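Local coordinates for ribosome-associated protein Y (PSrp-1) (PDB 3KA5), which probably drives the pairing of 70S ribosomes into translationally inactive 100S particles in stationary phase, this chain being its C-terminal domain, at residues E15-A18 against V19-E23. Sequence-based numbering, arbitrary orientation.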
ATOM      1  N   GLU B  15     -12.118  -6.202   2.888  1.00 16.23           N
ATOM      2  CA  GLU B  15     -10.997  -5.878   3.757  1.00 13.75           C
ATOM      3  C   GLU B  15     -10.664  -7.046   4.689  1.00 14.03           C
ATOM      4  O   GLU B  15      -9.494  -7.287   4.984  1.00 14.15           O
ATOM      5  CB  GLU B  15     -11.295  -4.608   4.566  1.00 19.49           C
ATOM      6  CG  GLU B  15     -12.616  -4.629   5.312  1.00 30.68           C
ATOM      7  CD  GLU B  15     -12.900  -3.318   6.020  1.00 37.54           C
ATOM      8  OE1 GLU B  15     -12.892  -2.267   5.346  1.00 39.83           O
ATOM      9  OE2 GLU B  15     -13.132  -3.340   7.246  1.00 44.56           O
ATOM     10  N   GLU B  16     -11.684  -7.773   5.147  1.00 14.18           N
ATOM     11  CA  GLU B  16     -11.465  -8.925   6.027  1.00 14.78           C
ATOM     12  C   GLU B  16     -10.703 -10.020   5.291  1.00 12.95           C
ATOM     13  O   GLU B  16      -9.792 -10.644   5.841  1.00 13.36           O
ATOM     14  CB  GLU B  16     -12.796  -9.513   6.523  1.00 20.48           C
ATOM     15  CG  GLU B  16     -13.550  -8.685   7.549  1.00 30.88           C
ATOM     16  CD  GLU B  16     -14.267  -7.490   6.944  1.00 35.03           C
ATOM     17  OE1 GLU B  16     -14.497  -7.476   5.713  1.00 37.60           O
ATOM     18  OE2 GLU B  16     -14.619  -6.564   7.708  1.00 47.36           O
ATOM     19  N   GLU B  17     -11.092 -10.275   4.048  1.00 13.11           N
ATOM     20  CA  GLU B  17     -10.405 -11.297   3.277  1.00 10.36           C
ATOM     21  C   GLU B  17      -8.968 -10.855   3.027  1.00 11.94           C
ATOM     22  O   GLU B  17      -8.062 -11.683   2.985  1.00 11.30           O
ATOM     23  CB  GLU B  17     -11.093 -11.544   1.932  1.00 12.48           C
ATOM     24  CG  GLU B  17     -10.498 -12.738   1.187  1.00 16.34           C
ATOM     25  CD  GLU B  17     -11.076 -12.922  -0.203  1.00 23.19           C
ATOM     26  OE1 GLU B  17     -12.265 -12.611  -0.395  1.00 28.07           O
ATOM     27  OE2 GLU B  17     -10.340 -13.394  -1.099  1.00 27.18           O
ATOM     28  N   ALA B  18      -8.759  -9.550   2.854  1.00 12.43           N
ATOM     29  CA  ALA B  18      -7.413  -9.041   2.613  1.00 12.65           C
ATOM     30  C   ALA B  18      -6.519  -9.268   3.832  1.00 13.49           C
ATOM     31  O   ALA B  18      -5.347  -9.628   3.693  1.00 12.90           O
ATOM     32  CB  ALA B  18      -7.457  -7.544   2.262  1.00 11.77           C
ATOM     33  N   VAL B  19      -7.058  -9.044   5.029  1.00 10.26           N
ATOM     34  CA  VAL B  19      -6.266  -9.255   6.238  1.00 12.85           C
ATOM     35  C   VAL B  19      -5.899 -10.727   6.369  1.00 11.01           C
ATOM     36  O   VAL B  19      -4.773 -11.071   6.734  1.00 11.67           O
ATOM     37  CB  VAL B  19      -7.031  -8.816   7.509  1.00 12.02           C
ATOM     38  CG1 VAL B  19      -6.274  -9.252   8.751  1.00 13.54           C
ATOM     39  CG2 VAL B  19      -7.202  -7.313   7.508  1.00 15.57           C
ATOM     40  N   LEU B  20      -6.856 -11.598   6.070  1.00 10.57           N
ATOM     41  CA  LEU B  20      -6.623 -13.038   6.142  1.00  8.81           C
ATOM     42  C   LEU B  20      -5.537 -13.441   5.144  1.00 11.37           C
ATOM     43  O   LEU B  20      -4.605 -14.170   5.484  1.00 10.61           O
ATOM     44  CB  LEU B  20      -7.931 -13.781   5.845  1.00  9.70           C
ATOM     45  CG  LEU B  20      -7.950 -15.311   5.805  1.00 14.78           C
ATOM     46  CD1 LEU B  20      -7.354 -15.892   7.079  1.00 14.54           C
ATOM     47  CD2 LEU B  20      -9.400 -15.772   5.622  1.00 20.87           C
ATOM     48  N   GLU B  21      -5.668 -12.956   3.911  1.00 11.82           N
ATOM     49  CA  GLU B  21      -4.696 -13.246   2.856  1.00 10.63           C
ATOM     50  C   GLU B  21      -3.309 -12.755   3.234  1.00 13.09           C
ATOM     51  O   GLU B  21      -2.306 -13.445   3.011  1.00 13.57           O
ATOM     52  CB  GLU B  21      -5.114 -12.570   1.548  1.00 11.04           C
ATOM     53  CG  GLU B  21      -6.204 -13.291   0.796  1.00 12.55           C
ATOM     54  CD  GLU B  21      -5.771 -14.669   0.355  1.00 16.57           C
ATOM     55  OE1 GLU B  21      -4.683 -14.786  -0.243  1.00 23.75           O
ATOM     56  OE2 GLU B  21      -6.513 -15.633   0.603  1.00 26.26           O
HETATM   57  N   MSE B  22      -3.243 -11.554   3.794  1.00 13.36           N
HETATM   58  CA  MSE B  22      -1.953 -11.011   4.184  1.00 14.01           C
HETATM   59  C   MSE B  22      -1.278 -11.944   5.171  1.00 11.17           C
HETATM   60  O   MSE B  22      -0.083 -12.213   5.060  1.00 14.42           O
HETATM   61  CB  MSE B  22      -2.108  -9.619   4.804  1.00 11.65           C
HETATM   62  CG  MSE B  22      -0.802  -9.041   5.317  1.00 13.16           C
HETATM   63 SE   MSE B  22      -1.102  -7.282   6.079  1.00 25.46          SE
HETATM   64  CE  MSE B  22      -2.419  -7.747   7.392  1.00 15.87           C
ATOM     65  N   GLU B  23      -2.041 -12.456   6.130  1.00 10.56           N
ATOM     66  CA  GLU B  23      -1.479 -13.360   7.122  0.50  3.59           C
ATOM     67  C   GLU B  23      -1.110 -14.734   6.560  1.00 10.83           C
ATOM     68  O   GLU B  23      -0.047 -15.272   6.874  1.00 13.63           O
ATOM     69  CB  GLU B  23      -2.452 -13.520   8.288  0.50 14.22           C
ATOM     70  CG  GLU B  23      -2.629 -12.251   9.096  0.50 18.34           C
ATOM     71  CD  GLU B  23      -1.323 -11.776   9.703  0.50 25.65           C
ATOM     72  OE1 GLU B  23      -0.659 -12.587  10.381  0.50 31.43           O
ATOM     73  OE2 GLU B  23      -0.962 -10.598   9.505  0.50 26.76           O
TER
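Glu17 and Glu21, one helical turn apart, meet through backbone and side chain alike. The backbone part is the bond from Glu21 N to Glu17 O, 2.9 Å long with an N-H...O angle of 164°. Three more i to i+4 bonds run beside it: Val19 N to Glu15 O, Leu20 N to Glu16 O, and Met22 N to Ala18 O. The repeated i to i+4 pairing identifies regular alpha-helix.

The van der Waals contacts also gather on carbonyl oxygens of the preceding turn. In Glu21, CG lies anti to the carbonyl carbon (chi1 -79°), beside the backbone N, which brings CG to 3.3 Å from Glu17 O. In Val19 the CG2 branch takes the equivalent place and comes within 3.4 Å of Glu15 O. Met22, a selenomethionine, lays CB 3.4 Å from Ala18 O.

This is the start of helix 15-25, which packs on the three-stranded antiparallel sheet of the S30AE C-terminal domain. Ala18 and Met22 reach Phe30 on one outer strand, Val19 and Met22 reach Tyr51 on the other, and Ala18 and Val19 both touch Val43 between them. At the first turn Ser14 OG is hydrogen-bonded to Glu17 N.

Among the charged groups, Glu17 and Glu21 run alongside each other, with CG to CG at 4.3 Å. Their OE2 atoms stand 4.7 Å apart, close enough that the like charges would probably disfavour each other. Glu15 differs: its OE2 forms a salt bridge with Lys4 of the second subunit, whose Ile2 also packs against Glu15 and Val19.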